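3-oxoacyl-(Acyl-carrier protein) synthase (Burkholderia xenovorans, PDB 4EFI) probably acts as a 3-oxoacyl-(acyl-carrier-protein) synthase of the thiolase superfamily, an acyltransferase that condenses acyl groups during fatty acid synthesis. Local coordinates at residues A[98-101]-A[102-105]. Residues are numbered along the deposited sequence; the frame is centred on the assembly and turned at random.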
loop_
_atom_site.group_PDB
_atom_site.type_symbol
_atom_site.label_atom_id
_atom_site.label_comp_id
_atom_site.label_asym_id
_atom_site.label_seq_id
_atom_site.Cartn_x
_atom_site.Cartn_y
_atom_site.Cartn_z
ATOM N N PRO A 98 -12.477 -4.526 -4.235
ATOM C CA PRO A 98 -13.469 -4.997 -3.262
ATOM C C PRO A 98 -14.255 -6.230 -3.745
ATOM O O PRO A 98 -14.348 -6.483 -4.944
ATOM C CB PRO A 98 -14.397 -3.796 -3.133
ATOM C CG PRO A 98 -14.331 -3.143 -4.474
ATOM C CD PRO A 98 -12.897 -3.268 -4.883
ATOM N N ASN A 99 -14.898 -6.915 -2.805
ATOM C CA ASN A 99 -15.659 -8.111 -3.153
ATOM C C ASN A 99 -16.819 -7.820 -4.101
ATOM O O ASN A 99 -17.024 -8.529 -5.090
ATOM C CB ASN A 99 -16.250 -8.767 -1.884
ATOM C CG ASN A 99 -15.237 -9.535 -1.075
ATOM O OD1 ASN A 99 -14.036 -9.493 -1.348
ATOM N ND2 ASN A 99 -15.710 -10.231 -0.054
ATOM N N TYR A 100 -17.611 -6.798 -3.744
ATOM C CA TYR A 100 -18.875 -6.490 -4.406
ATOM C C TYR A 100 -18.960 -5.012 -4.755
ATOM O O TYR A 100 -18.311 -4.173 -4.128
ATOM C CB TYR A 100 -20.101 -6.794 -3.498
ATOM C CG TYR A 100 -20.019 -8.143 -2.833
ATOM C CD1 TYR A 100 -19.994 -9.299 -3.583
ATOM C CD2 TYR A 100 -19.891 -8.250 -1.463
ATOM C CE1 TYR A 100 -19.871 -10.542 -2.989
ATOM C CE2 TYR A 100 -19.775 -9.493 -0.849
ATOM C CZ TYR A 100 -19.763 -10.628 -1.629
ATOM O OH TYR A 100 -19.617 -11.890 -1.051
ATOM N N ARG A 101 -19.794 -4.675 -5.710
ATOM C CA ARG A 101 -20.135 -3.276 -5.925
ATOM C C ARG A 101 -20.823 -2.730 -4.687
ATOM O O ARG A 101 -20.642 -1.554 -4.328
ATOM C CB ARG A 101 -21.038 -3.117 -7.131
ATOM C CG ARG A 101 -20.418 -3.600 -8.445
ATOM C CD ARG A 101 -21.178 -3.036 -9.634
ATOM N NE ARG A 101 -20.672 -3.500 -10.934
ATOM C CZ ARG A 101 -19.598 -3.015 -11.551
ATOM N NH1 ARG A 101 -18.873 -2.033 -11.013
ATOM N NH2 ARG A 101 -19.260 -3.512 -12.729
ATOM N N LEU A 102 -21.643 -3.565 -4.044
ATOM C CA LEU A 102 -22.298 -3.242 -2.781
ATOM C C LEU A 102 -22.786 -4.580 -2.229
ATOM O O LEU A 102 -23.134 -5.465 -3.010
ATOM C CB LEU A 102 -23.439 -2.231 -2.960
ATOM C CG LEU A 102 -24.638 -2.695 -3.772
ATOM C CD1 LEU A 102 -25.763 -3.298 -2.915
ATOM C CD2 LEU A 102 -25.208 -1.532 -4.597
ATOM N N PRO A 103 -22.756 -4.770 -0.908
ATOM C CA PRO A 103 -22.263 -3.840 0.087
ATOM C C PRO A 103 -20.750 -3.747 0.120
ATOM O O PRO A 103 -20.043 -4.560 -0.470
ATOM C CB PRO A 103 -22.720 -4.481 1.391
ATOM C CG PRO A 103 -22.680 -5.972 1.115
ATOM C CD PRO A 103 -23.090 -6.084 -0.319
ATOM N N ALA A 104 -20.258 -2.749 0.834
ATOM C CA ALA A 104 -18.837 -2.586 1.055
ATOM C C ALA A 104 -18.216 -3.792 1.767
ATOM O O ALA A 104 -18.823 -4.414 2.646
ATOM C CB ALA A 104 -18.599 -1.333 1.864
ATOM N N THR A 105 -16.978 -4.082 1.427
ATOM C CA THR A 105 -16.270 -5.230 1.983
ATOM C C THR A 105 -15.959 -5.031 3.473
ATOM O O THR A 105 -15.805 -6.007 4.225
ATOM C CB THR A 105 -15.017 -5.523 1.124
ATOM O OG1 THR A 105 -15.436 -5.891 -0.195
ATOM C CG2 THR A 105 -14.190 -6.671 1.678
HETATM O O HOH W 1 -17.573 -4.807 -1.566
#
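Thr105 closes the loop against Asn99 by a direct hydrogen bond: the backbone N of Asn99 donates to Thr105 OG1 over 2.9 Å, at 159° about the hydrogen. With chi1 at -64° OG1 stands opposite the carbonyl carbon and faces Asn99 N, where it can accept, while the methyl CG2 of Thr105 rests 4.1 Å from Asn99 CG, the two side chains crossing at about a right angle. Asn99 OD1 is hydrogen-bonded to Ser65 OG, outside the loop, and Arg101 NH1 to Gly210 O, away from it.

One water sits between the two arms of the loop. It accepts from Tyr100 N and from Thr105 OG1 and donates to Pro103 O over 2.7 Å, so a single solvent molecule satisfies polar atoms of both arms where they stand too far apart to pair directly.

The Tyr100 ring lies alongside Pro103, CD2 being 4.0 Å from Pro103 CD, with Pro103 O at the ring edge; one ring face is covered by Asn99 CB, 3.6 Å above its centre. The cis peptide between Leu102 and Pro103, which proline tolerates readily, probably helps the chain reverse.

The whole is a water-bridged surface loop, joining strand 90-94 to helix 105-112 in a thiolase-type fold.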